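Local coordinates for protein dual function macrocyclase-peptidase POPB (Galerina marginata, PDB 5N4B) that cleaves peptide bonds after proline and macrocyclises peptide precursors in the biosynthesis of the amanitin toxins, at residues I251-N256 / L276-D281; L609-F614 / Q618-E623; G542-K547 / F633-P638; D130-P135 / K156-A161. The protein carries 1 engineered substitution. All coordinates share one frame; numbering follows the deposited sequence.

Interaction 1 (I251-N256 / L276-D281)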
# COMPACT_ATOMS: atom_id res chain seq x y z
N ILE A 251 -18.04 20.54 -11.00
CA ILE A 251 -18.01 19.11 -11.30
C ILE A 251 -17.42 18.97 -12.70
O ILE A 251 -18.07 19.33 -13.69
CB ILE A 251 -19.39 18.44 -11.22
CG1 ILE A 251 -19.90 18.47 -9.77
CG2 ILE A 251 -19.28 16.99 -11.66
CD1 ILE A 251 -21.33 17.89 -9.62
N VAL A 252 -16.19 18.48 -12.77
CA VAL A 252 -15.44 18.26 -14.01
C VAL A 252 -15.94 17.00 -14.72
O VAL A 252 -16.05 16.96 -15.96
CB VAL A 252 -13.95 18.17 -13.64
CG1 VAL A 252 -13.12 17.68 -14.73
CG2 VAL A 252 -13.46 19.53 -13.17
N TYR A 253 -16.26 15.96 -13.97
CA TYR A 253 -16.81 14.75 -14.56
C TYR A 253 -17.55 13.93 -13.51
O TYR A 253 -17.11 13.80 -12.38
CB TYR A 253 -15.76 13.84 -15.24
CG TYR A 253 -16.46 12.82 -16.12
CD1 TYR A 253 -17.09 13.23 -17.27
CD2 TYR A 253 -16.49 11.49 -15.80
CE1 TYR A 253 -17.80 12.33 -18.07
CE2 TYR A 253 -17.14 10.54 -16.59
CZ TYR A 253 -17.81 10.98 -17.72
OH TYR A 253 -18.51 10.12 -18.54
N GLN A 254 -18.66 13.31 -13.93
CA GLN A 254 -19.29 12.21 -13.20
C GLN A 254 -20.08 11.38 -14.19
O GLN A 254 -20.32 11.83 -15.33
CB GLN A 254 -20.18 12.72 -12.06
CG GLN A 254 -21.45 13.38 -12.47
CD GLN A 254 -22.29 13.72 -11.24
OE1 GLN A 254 -22.61 12.85 -10.42
NE2 GLN A 254 -22.60 14.96 -11.11
N ASP A 255 -20.46 10.18 -13.78
CA ASP A 255 -21.18 9.27 -14.68
C ASP A 255 -22.23 8.53 -13.88
O ASP A 255 -21.97 7.48 -13.29
CB ASP A 255 -20.24 8.33 -15.41
CG ASP A 255 -20.94 7.49 -16.42
OD1 ASP A 255 -22.19 7.51 -16.42
OD2 ASP A 255 -20.23 6.77 -17.18
N ASN A 256 -23.46 9.07 -13.93
CA ASN A 256 -24.59 8.49 -13.20
C ASN A 256 -24.96 7.10 -13.73
O ASN A 256 -25.56 6.32 -12.99
CB ASN A 256 -25.81 9.41 -13.35
CG ASN A 256 -25.53 10.86 -12.92
OD1 ASN A 256 -24.82 11.13 -11.94
ND2 ASN A 256 -26.12 11.80 -13.65
N LEU A 276 -8.27 13.11 -17.88
CA LEU A 276 -9.19 12.37 -17.03
C LEU A 276 -9.00 10.89 -17.22
O LEU A 276 -9.04 10.39 -18.35
CB LEU A 276 -10.63 12.72 -17.38
CG LEU A 276 -11.74 12.00 -16.58
CD1 LEU A 276 -11.85 12.51 -15.19
CD2 LEU A 276 -13.09 12.11 -17.32
N TYR A 277 -8.78 10.21 -16.11
CA TYR A 277 -8.71 8.76 -16.08
C TYR A 277 -10.00 8.23 -15.46
O TYR A 277 -10.57 8.84 -14.54
CB TYR A 277 -7.57 8.28 -15.20
CG TYR A 277 -6.20 8.86 -15.51
CD1 TYR A 277 -5.54 8.59 -16.67
CD2 TYR A 277 -5.54 9.61 -14.58
CE1 TYR A 277 -4.30 9.12 -16.92
CE2 TYR A 277 -4.29 10.14 -14.82
CZ TYR A 277 -3.67 9.87 -16.00
OH TYR A 277 -2.38 10.35 -16.22
N GLN A 278 -10.49 7.11 -15.97
CA GLN A 278 -11.63 6.40 -15.40
C GLN A 278 -11.30 4.94 -15.16
O GLN A 278 -10.67 4.28 -16.00
CB GLN A 278 -12.87 6.46 -16.28
CG GLN A 278 -13.17 7.89 -16.77
CD GLN A 278 -14.46 8.02 -17.52
OE1 GLN A 278 -15.48 7.40 -17.18
NE2 GLN A 278 -14.43 8.83 -18.56
N PHE A 279 -11.75 4.44 -14.01
CA PHE A 279 -11.48 3.09 -13.55
C PHE A 279 -12.79 2.43 -13.19
O PHE A 279 -13.60 3.02 -12.45
CB PHE A 279 -10.56 3.07 -12.32
CG PHE A 279 -9.31 3.90 -12.48
CD1 PHE A 279 -9.33 5.24 -12.12
CD2 PHE A 279 -8.14 3.35 -12.98
CE1 PHE A 279 -8.17 6.04 -12.25
CE2 PHE A 279 -6.99 4.17 -13.14
CZ PHE A 279 -7.02 5.48 -12.79
N LYS A 280 -13.00 1.21 -13.63
CA LYS A 280 -14.25 0.48 -13.30
C LYS A 280 -14.08 -0.60 -12.24
O LYS A 280 -15.09 -1.10 -11.74
CB LYS A 280 -14.85 -0.13 -14.57
CG LYS A 280 -14.03 -1.20 -15.23
CD LYS A 280 -14.84 -1.88 -16.32
CE LYS A 280 -14.03 -3.02 -16.94
NZ LYS A 280 -14.83 -3.68 -18.03
N ASP A 281 -12.86 -0.96 -11.90
CA ASP A 281 -12.52 -2.07 -10.99
C ASP A 281 -11.03 -1.92 -10.64
O ASP A 281 -10.44 -0.85 -10.87
CB ASP A 281 -12.82 -3.42 -11.68
CG ASP A 281 -12.04 -3.64 -12.97
OD1 ASP A 281 -10.95 -3.11 -13.16
OD2 ASP A 281 -12.50 -4.41 -13.86
O HOH W 1 -17.94 7.66 -18.27
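Tyr253 and Gln278 face each other across two neighbouring beta-sheets without a direct hydrogen bond, and a single water molecule does the joining. It accepts the phenol proton of Tyr253, the water oxygen lying only 2.5 Å from Tyr253 OH and in the plane of the ring. Its own two hydrogens are then spent on Asp255 OD2, at 2.7 Å, and on Gln278 OE1, also at 2.7 Å. Three side chains therefore grip one solvent site, and the Gln278 amide is held with its oxygen toward the water. The Gln278 side chain runs roughly perpendicular to that of Tyr253, with the amide plane turned 50° from the ring and Gln278 OE1 3.6 Å from Tyr253 CE2.

Nearer the CB end of the same ring the contact turns apolar. Leu276 lays its CD2 methyl over one face, 4.1 Å from the ring centroid of Tyr253, in a CH-pi contact that leans toward CB, Leu276 CD2 coming to 3.6 Å from Tyr253 CG. With CG anti to the backbone N (chi1 -165°), Tyr253 reaches across to meet it. Edge-to-face partners Trp289 and Tyr263 add to the aromatic surroundings, and His258 ND1 is also hydrogen-bonded to Asp255 OD2.

Val252 and Tyr253 together face Met237 in a classic beta bulge. Such packing of the outermost strand of one four-stranded sheet against the second strand of the next is the interface between consecutive blades of a beta-propeller.

Interaction 2 (L609-F614 / Q618-E623)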
# COMPACT_ATOMS: atom_id res chain seq x y z
N LEU A 609 -17.53 -15.61 -0.70
CA LEU A 609 -18.87 -15.60 -1.28
C LEU A 609 -19.61 -14.29 -1.08
O LEU A 609 -20.50 -13.99 -1.87
CB LEU A 609 -19.74 -16.75 -0.75
CG LEU A 609 -19.23 -18.14 -1.07
CD1 LEU A 609 -20.17 -19.17 -0.50
CD2 LEU A 609 -19.06 -18.34 -2.54
N LYS A 610 -19.21 -13.47 -0.10
CA LYS A 610 -19.93 -12.23 0.20
C LYS A 610 -19.05 -10.98 0.16
O LYS A 610 -19.54 -9.90 0.48
CB LYS A 610 -20.64 -12.34 1.57
CG LYS A 610 -21.73 -13.44 1.68
CD LYS A 610 -22.54 -13.39 3.03
CE LYS A 610 -23.40 -12.15 3.13
NZ LYS A 610 -24.31 -12.16 4.35
N PHE A 611 -17.79 -11.09 -0.25
CA PHE A 611 -16.89 -9.94 -0.17
C PHE A 611 -17.43 -8.74 -0.95
O PHE A 611 -17.15 -7.59 -0.60
CB PHE A 611 -15.49 -10.30 -0.71
CG PHE A 611 -15.46 -10.55 -2.22
CD1 PHE A 611 -15.30 -9.50 -3.10
CD2 PHE A 611 -15.63 -11.82 -2.76
CE1 PHE A 611 -15.34 -9.68 -4.48
CE2 PHE A 611 -15.68 -12.00 -4.12
CZ PHE A 611 -15.50 -10.94 -4.99
N HIS A 612 -18.17 -8.99 -2.04
CA HIS A 612 -18.64 -7.92 -2.91
C HIS A 612 -19.85 -7.20 -2.37
O HIS A 612 -20.29 -6.23 -3.00
CB HIS A 612 -18.90 -8.47 -4.30
CG HIS A 612 -19.95 -9.51 -4.35
ND1 HIS A 612 -19.95 -10.60 -3.52
CD2 HIS A 612 -21.01 -9.66 -5.18
CE1 HIS A 612 -21.01 -11.36 -3.78
NE2 HIS A 612 -21.66 -10.82 -4.80
N LYS A 613 -20.37 -7.62 -1.23
CA LYS A 613 -21.55 -7.03 -0.60
C LYS A 613 -21.21 -5.98 0.46
O LYS A 613 -22.12 -5.41 1.06
CB LYS A 613 -22.40 -8.11 0.04
CG LYS A 613 -22.91 -9.24 -0.87
CD LYS A 613 -23.66 -8.71 -2.03
CE LYS A 613 -24.56 -9.77 -2.65
NZ LYS A 613 -25.57 -9.06 -3.48
N PHE A 614 -19.93 -5.71 0.71
CA PHE A 614 -19.51 -4.83 1.81
C PHE A 614 -18.54 -3.79 1.26
O PHE A 614 -17.63 -4.12 0.49
CB PHE A 614 -18.82 -5.65 2.91
CG PHE A 614 -19.74 -6.60 3.55
CD1 PHE A 614 -20.49 -6.22 4.63
CD2 PHE A 614 -19.87 -7.88 3.06
CE1 PHE A 614 -21.39 -7.10 5.20
CE2 PHE A 614 -20.75 -8.76 3.61
CZ PHE A 614 -21.51 -8.37 4.70
N GLN A 618 -16.94 -4.78 -4.21
CA GLN A 618 -17.33 -5.07 -5.58
C GLN A 618 -16.19 -4.84 -6.57
O GLN A 618 -16.11 -5.50 -7.62
CB GLN A 618 -18.57 -4.26 -5.97
CG GLN A 618 -18.31 -2.81 -6.20
CD GLN A 618 -17.83 -2.07 -4.95
OE1 GLN A 618 -18.25 -2.37 -3.80
NE2 GLN A 618 -16.99 -1.06 -5.17
N ALA A 619 -15.29 -3.92 -6.25
CA ALA A 619 -14.13 -3.65 -7.11
C ALA A 619 -13.20 -4.83 -7.21
O ALA A 619 -12.40 -4.89 -8.15
CB ALA A 619 -13.39 -2.45 -6.58
N TRP A 620 -13.28 -5.79 -6.28
CA TRP A 620 -12.40 -6.95 -6.31
C TRP A 620 -12.95 -8.11 -7.13
O TRP A 620 -12.31 -9.17 -7.18
CB TRP A 620 -12.11 -7.44 -4.89
CG TRP A 620 -11.72 -6.40 -3.92
CD1 TRP A 620 -11.13 -5.20 -4.16
CD2 TRP A 620 -11.96 -6.49 -2.52
NE1 TRP A 620 -10.98 -4.52 -2.97
CE2 TRP A 620 -11.47 -5.30 -1.95
CE3 TRP A 620 -12.53 -7.45 -1.70
CZ2 TRP A 620 -11.57 -5.06 -0.57
CZ3 TRP A 620 -12.63 -7.22 -0.35
CH2 TRP A 620 -12.18 -6.04 0.20
N ILE A 621 -14.10 -7.97 -7.75
CA ILE A 621 -14.56 -8.98 -8.69
C ILE A 621 -13.54 -9.21 -9.80
O ILE A 621 -13.39 -10.34 -10.28
CB ILE A 621 -15.95 -8.60 -9.21
CG1 ILE A 621 -16.97 -8.81 -8.09
CG2 ILE A 621 -16.30 -9.42 -10.42
CD1 ILE A 621 -18.35 -8.21 -8.43
N SER A 622 -12.80 -8.17 -10.20
CA SER A 622 -11.76 -8.37 -11.21
C SER A 622 -10.62 -9.24 -10.69
O SER A 622 -9.85 -9.76 -11.50
CB SER A 622 -11.24 -7.03 -11.69
OG SER A 622 -10.75 -6.28 -10.62
N GLU A 623 -10.48 -9.39 -9.38
CA GLU A 623 -9.46 -10.20 -8.75
C GLU A 623 -9.91 -11.60 -8.38
O GLU A 623 -9.14 -12.55 -8.53
CB GLU A 623 -8.94 -9.53 -7.48
CG GLU A 623 -7.67 -10.15 -6.93
CD GLU A 623 -6.40 -9.91 -7.79
OE1 GLU A 623 -6.47 -9.08 -8.71
OE2 GLU A 623 -5.36 -10.59 -7.53
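Phe611 and Trp620 make the closest approach here, Phe611 CD1 lying 3.7 Å from Trp620 CE3 as the two aromatic side chains run antiparallel alongside one another. The far end of the same phenyl ring reaches Ile621. Phe611 CZ rests 4.0 Å from Ile621 CG1, and the two side chains lie roughly perpendicular, while Ile621 N lies at the ring edge, 3.9 Å from Phe611 CE1. Beside this group His612 adds a lighter touch, its CB 4.2 Å from Ile621 CD1. Backbone also meets backbone, for His612 CA stands 3.8 Å from Gln618 N.

In the next shell, the chain turns tightly on both sides. The 3-10 turn at 611-613 is held by Lys613 N bonding to Lys610 O, and Ile621 N bonds to Gln618 O where a second 3-10 turn runs into helix 621-624. Phe611 carries CG between its backbone N and carbonyl carbon (chi1 69°), the rotamer that sends the ring toward Trp620. Farther out, Tyr624 meets Phe611 edge-to-face and Phe500 does the same for Trp620, whose side chain lies about 7 Å from that of Ala578, the engineered residue at the charge-relay position.

The contact thus folds the hydrolase-domain loop after strand 598-602 against the start of helix 621-624, beside the charge-relay residues. No hydrogen bond links 609-614 to 618-623. The attraction between them is chiefly van der Waals, dependent on the fit of rings and aliphatic carbons rather than on charge.

Interaction 3 (G542-K547 / F633-P638)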
# COMPACT_ATOMS: atom_id res chain seq x y z
N GLY A 542 -2.48 -15.50 -11.37
CA GLY A 542 -3.09 -15.72 -10.07
C GLY A 542 -4.25 -14.80 -9.84
O GLY A 542 -4.20 -13.95 -8.97
N ARG A 543 -5.31 -14.96 -10.63
CA ARG A 543 -6.42 -14.02 -10.65
C ARG A 543 -7.67 -14.75 -11.13
O ARG A 543 -7.60 -15.52 -12.08
CB ARG A 543 -6.05 -12.92 -11.68
CG ARG A 543 -6.98 -11.77 -11.78
CD ARG A 543 -6.43 -10.63 -12.68
NE ARG A 543 -6.42 -10.99 -14.10
CZ ARG A 543 -5.60 -10.49 -15.03
NH1 ARG A 543 -4.65 -9.57 -14.75
NH2 ARG A 543 -5.75 -10.92 -16.28
N ARG A 544 -8.81 -14.48 -10.51
CA ARG A 544 -10.07 -15.05 -10.96
C ARG A 544 -9.94 -16.57 -11.06
O ARG A 544 -9.65 -17.22 -10.06
CB ARG A 544 -10.58 -14.35 -12.25
CG ARG A 544 -11.01 -12.89 -11.96
CD ARG A 544 -11.34 -12.07 -13.20
NE ARG A 544 -12.37 -12.70 -14.00
CZ ARG A 544 -13.67 -12.50 -13.81
NH1 ARG A 544 -14.12 -11.71 -12.84
NH2 ARG A 544 -14.53 -13.12 -14.60
N GLU A 545 -10.14 -17.17 -12.23
CA GLU A 545 -10.11 -18.63 -12.26
C GLU A 545 -8.75 -19.24 -11.95
O GLU A 545 -8.70 -20.45 -11.68
CB GLU A 545 -10.65 -19.16 -13.59
CG GLU A 545 -9.74 -18.97 -14.77
CD GLU A 545 -9.92 -17.65 -15.49
OE1 GLU A 545 -10.53 -16.69 -14.95
OE2 GLU A 545 -9.45 -17.58 -16.66
N THR A 546 -7.66 -18.48 -12.02
CA THR A 546 -6.34 -19.00 -11.66
C THR A 546 -5.88 -18.58 -10.27
O THR A 546 -4.70 -18.76 -9.94
CB THR A 546 -5.28 -18.52 -12.67
OG1 THR A 546 -5.18 -17.11 -12.61
CG2 THR A 546 -5.58 -18.94 -14.12
N LYS A 547 -6.77 -18.02 -9.45
CA LYS A 547 -6.36 -17.54 -8.12
C LYS A 547 -5.77 -18.65 -7.28
O LYS A 547 -4.92 -18.39 -6.42
CB LYS A 547 -7.57 -16.91 -7.40
CG LYS A 547 -7.18 -16.12 -6.15
CD LYS A 547 -6.52 -14.78 -6.55
CE LYS A 547 -5.38 -14.39 -5.69
NZ LYS A 547 -4.66 -13.21 -6.33
N PHE A 633 -18.77 -18.78 -9.27
CA PHE A 633 -19.03 -19.48 -8.02
C PHE A 633 -18.26 -20.80 -7.97
O PHE A 633 -17.68 -21.18 -6.95
CB PHE A 633 -20.54 -19.71 -7.82
CG PHE A 633 -20.86 -20.48 -6.59
CD1 PHE A 633 -20.91 -21.87 -6.62
CD2 PHE A 633 -21.08 -19.85 -5.37
CE1 PHE A 633 -21.19 -22.59 -5.49
CE2 PHE A 633 -21.36 -20.61 -4.22
CZ PHE A 633 -21.39 -21.95 -4.30
N ASP A 634 -18.24 -21.53 -9.08
CA ASP A 634 -17.65 -22.86 -9.05
C ASP A 634 -16.15 -22.88 -8.79
O ASP A 634 -15.64 -23.89 -8.29
CB ASP A 634 -17.96 -23.62 -10.34
CG ASP A 634 -19.37 -24.14 -10.35
OD1 ASP A 634 -20.13 -24.11 -9.35
OD2 ASP A 634 -19.74 -24.61 -11.45
N TYR A 635 -15.40 -21.83 -9.13
CA TYR A 635 -14.00 -21.78 -8.73
C TYR A 635 -13.76 -20.97 -7.46
O TYR A 635 -12.75 -21.19 -6.79
CB TYR A 635 -13.10 -21.30 -9.88
CG TYR A 635 -13.34 -19.93 -10.45
CD1 TYR A 635 -13.00 -18.77 -9.76
CD2 TYR A 635 -13.81 -19.77 -11.74
CE1 TYR A 635 -13.19 -17.51 -10.33
CE2 TYR A 635 -13.96 -18.52 -12.32
CZ TYR A 635 -13.64 -17.38 -11.61
OH TYR A 635 -13.79 -16.12 -12.18
N ILE A 636 -14.71 -20.11 -7.07
CA ILE A 636 -14.59 -19.34 -5.83
C ILE A 636 -14.89 -20.19 -4.60
O ILE A 636 -14.16 -20.16 -3.59
CB ILE A 636 -15.52 -18.12 -5.87
CG1 ILE A 636 -15.10 -17.15 -6.94
CG2 ILE A 636 -15.55 -17.41 -4.52
CD1 ILE A 636 -16.19 -16.09 -7.30
N TYR A 637 -16.01 -20.90 -4.63
CA TYR A 637 -16.45 -21.64 -3.45
C TYR A 637 -15.41 -22.59 -2.91
O TYR A 637 -15.23 -22.62 -1.68
CB TYR A 637 -17.76 -22.35 -3.82
CG TYR A 637 -18.48 -23.06 -2.71
CD1 TYR A 637 -18.66 -22.48 -1.47
CD2 TYR A 637 -19.08 -24.29 -2.95
CE1 TYR A 637 -19.38 -23.12 -0.47
CE2 TYR A 637 -19.82 -24.94 -1.93
CZ TYR A 637 -19.94 -24.33 -0.71
OH TYR A 637 -20.66 -24.94 0.30
N PRO A 638 -14.68 -23.36 -3.72
CA PRO A 638 -13.66 -24.26 -3.14
C PRO A 638 -12.44 -23.55 -2.58
O PRO A 638 -11.64 -24.21 -1.92
CB PRO A 638 -13.27 -25.16 -4.32
CG PRO A 638 -14.22 -24.83 -5.42
CD PRO A 638 -14.88 -23.55 -5.16
O HOH W 2 -13.57 -16.13 -14.84
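Tyr635, Glu545 and Arg544 carry the whole of this contact, and the tyrosine has the largest share. Its ring lies flat against the backbone of the 542-547 turn. Glu545 CA sits 3.6 Å from the Tyr635 ring centroid and only 3° off the ring normal, a CH-pi contact made by a backbone carbon almost exactly over the centre. Glu545 CB continues along the same ring, 3.6 Å from Tyr635 CE2, and on the other flank Arg544 C comes within 3.5 Å of Tyr635 CE1.

Beyond the ring the hydroxyl takes over. Tyr635 OH stands 3.8 Å above the plane of the Arg544 guanidinium, offset toward its rim, with the two flat groups turned 78° apart. One water collects the polar ends, 2.7 Å from Tyr635 OH and 3.1 Å from Glu545 OE1, to which it donates; its bond from Arg544 NH2 is weak. The stronger partner of that nitrogen is Glu632, by a salt bridge, while Arg544 NH1 bonds to Ile621 O.

Tyr635 has CG between its backbone N and carbonyl carbon (chi1 61°), a rotamer that carries the ring off helix 630-636 toward the turn. That turn is braced internally, Arg543 N bonding almost straight to Thr546 OG1 at 2.9 Å. Through this aromatic lid on a backbone turn, helix 630-636 is joined to the loop between helices 536-540 and 548-563, within the alpha/beta-hydrolase domain.

Interaction 4 (D130-P135 / K156-A161)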
# COMPACT_ATOMS: atom_id res chain seq x y z
N ASP A 130 13.16 24.88 9.50
CA ASP A 130 12.18 25.19 10.53
C ASP A 130 10.90 24.42 10.21
O ASP A 130 10.65 24.04 9.06
CB ASP A 130 11.77 26.69 10.56
CG ASP A 130 12.96 27.68 10.58
OD1 ASP A 130 13.77 27.55 11.48
OD2 ASP A 130 13.03 28.57 9.68
N VAL A 131 10.06 24.17 11.20
CA VAL A 131 8.78 23.52 10.97
C VAL A 131 7.94 24.40 10.06
O VAL A 131 7.76 25.60 10.32
CB VAL A 131 8.06 23.25 12.30
CG1 VAL A 131 6.64 22.77 12.07
CG2 VAL A 131 8.86 22.28 13.17
N PHE A 132 7.35 23.79 9.04
CA PHE A 132 6.29 24.39 8.25
C PHE A 132 4.93 23.80 8.60
O PHE A 132 3.96 24.55 8.83
CB PHE A 132 6.53 24.30 6.71
CG PHE A 132 5.33 24.57 5.92
CD1 PHE A 132 4.69 25.78 6.04
CD2 PHE A 132 4.72 23.61 5.13
CE1 PHE A 132 3.51 26.01 5.41
CE2 PHE A 132 3.57 23.84 4.50
CZ PHE A 132 2.95 25.03 4.60
N PHE A 133 4.81 22.48 8.68
CA PHE A 133 3.50 21.87 8.90
C PHE A 133 3.68 20.63 9.74
O PHE A 133 4.27 19.63 9.28
CB PHE A 133 2.80 21.54 7.57
CG PHE A 133 1.41 21.03 7.73
CD1 PHE A 133 0.36 21.92 7.88
CD2 PHE A 133 1.14 19.68 7.76
CE1 PHE A 133 -0.94 21.49 8.03
CE2 PHE A 133 -0.22 19.27 7.93
CZ PHE A 133 -1.21 20.20 8.08
N ASP A 134 3.19 20.69 10.97
CA ASP A 134 3.27 19.59 11.93
C ASP A 134 1.90 18.93 12.04
O ASP A 134 1.01 19.45 12.73
CB ASP A 134 3.74 20.08 13.30
CG ASP A 134 3.91 18.97 14.30
OD1 ASP A 134 3.47 17.84 13.99
OD2 ASP A 134 4.47 19.22 15.40
N PRO A 135 1.65 17.81 11.36
CA PRO A 135 0.30 17.25 11.41
C PRO A 135 -0.09 16.78 12.80
O PRO A 135 -1.29 16.55 13.05
CB PRO A 135 0.36 16.09 10.42
CG PRO A 135 1.65 16.01 9.89
CD PRO A 135 2.56 17.02 10.53
N LYS A 156 2.88 28.93 -3.49
CA LYS A 156 2.20 29.84 -2.59
C LYS A 156 1.24 29.16 -1.64
O LYS A 156 0.96 29.72 -0.58
CB LYS A 156 1.44 30.92 -3.39
CG LYS A 156 2.43 31.81 -4.16
CD LYS A 156 1.76 32.94 -4.99
CE LYS A 156 1.19 34.06 -4.09
NZ LYS A 156 0.63 35.21 -4.90
N PHE A 157 0.72 27.97 -1.98
CA PHE A 157 -0.31 27.34 -1.20
C PHE A 157 0.02 25.88 -0.97
O PHE A 157 0.76 25.26 -1.74
CB PHE A 157 -1.71 27.46 -1.84
CG PHE A 157 -2.23 28.86 -1.83
CD1 PHE A 157 -2.62 29.43 -0.67
CD2 PHE A 157 -2.20 29.61 -2.97
CE1 PHE A 157 -3.09 30.74 -0.63
CE2 PHE A 157 -2.67 30.92 -2.94
CZ PHE A 157 -3.08 31.46 -1.79
N PHE A 158 -0.52 25.36 0.12
CA PHE A 158 -0.34 23.98 0.54
C PHE A 158 -1.71 23.41 0.82
O PHE A 158 -2.41 23.87 1.72
CB PHE A 158 0.52 23.96 1.80
CG PHE A 158 0.74 22.58 2.42
CD1 PHE A 158 1.55 21.64 1.78
CD2 PHE A 158 0.20 22.24 3.65
CE1 PHE A 158 1.82 20.44 2.38
CE2 PHE A 158 0.48 21.03 4.23
CZ PHE A 158 1.24 20.13 3.60
N ALA A 159 -2.11 22.42 0.05
CA ALA A 159 -3.38 21.72 0.25
C ALA A 159 -3.12 20.44 1.01
O ALA A 159 -2.14 19.75 0.75
CB ALA A 159 -4.03 21.41 -1.09
N TYR A 160 -3.97 20.13 1.99
CA TYR A 160 -3.72 18.98 2.84
C TYR A 160 -5.01 18.32 3.24
O TYR A 160 -5.96 19.00 3.64
CB TYR A 160 -2.89 19.33 4.07
CG TYR A 160 -3.41 20.46 4.92
CD1 TYR A 160 -3.20 21.78 4.53
CD2 TYR A 160 -3.99 20.25 6.17
CE1 TYR A 160 -3.61 22.85 5.32
CE2 TYR A 160 -4.39 21.33 6.98
CZ TYR A 160 -4.16 22.63 6.53
OH TYR A 160 -4.51 23.72 7.32
N ALA A 161 -5.05 17.01 3.12
CA ALA A 161 -6.22 16.19 3.42
C ALA A 161 -6.12 15.64 4.82
O ALA A 161 -5.09 15.05 5.19
CB ALA A 161 -6.32 15.04 2.41
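An aromatic cluster bridges two blades of the propeller here, with Phe132 and Phe133 on one side and Phe158 and Tyr160 on the other. Three edge-to-face pairs run in sequence, Phe132 to Phe158 to Phe133 to Tyr160. Phe132 starts it by directing its CE2 corner at Phe158, 3.7 Å from Phe158 CG, with the planes at 80°, close to a true T-shape. Phe158 in turn presents its edge to Phe133. Its CE2 atom stands 3.6 Å from Phe133 CG, over the face and toward the rim, and the planes are inclined by 56°. Phe133 then passes the contact on, setting its far end over the Tyr160 ring, where Phe133 CZ comes to 3.4 Å from Tyr160 CD2 and the ring centroids are 4.5 Å apart.

A classic beta bulge, in which Phe132 and Phe133 both face Leu110 where the chain turns a corner, lets these two consecutive residues send their rings to the same partner strand. Tyr160 has CG between N and the carbonyl carbon (chi1 53°), which turns a face of its ring to the end of Phe133, while its hydroxyl bonds to Arg175. Phe151 and Leu110 add further packing around Phe158.

All four residues are buried and no hydrogen bond links the two segments. Strands 129-133 and 157-164, which belong to successive four-stranded sheets, are thus held together by an aromatic core, a hydrophobic seam of the kind found between the blades of a beta-propeller.

In the fold
Interactions 1 and 4 repeat one theme at separate blade junctions of the propeller, their centres 29 Å apart, one joined partly through water and the other wholly by aromatic rings. Interaction 1 also reaches the domain boundary: Asp281 OD2 packs 3.6 Å from Ser622 CB of interaction 2, on the hydrolase side. Interactions 2 and 3 are tied more firmly, by a salt bridge of 3.0 Å between Glu623 OE2 and Lys547 NZ, with their centres 12 Å apart. Interaction 2 comes nearest the catalytic residues, the Trp620 side chain being about 7 Å from that of Ala578 and about 8 Å from that of Asp662. Interaction 4 lies 46 Å from interaction 3, centre to centre, across the molecule.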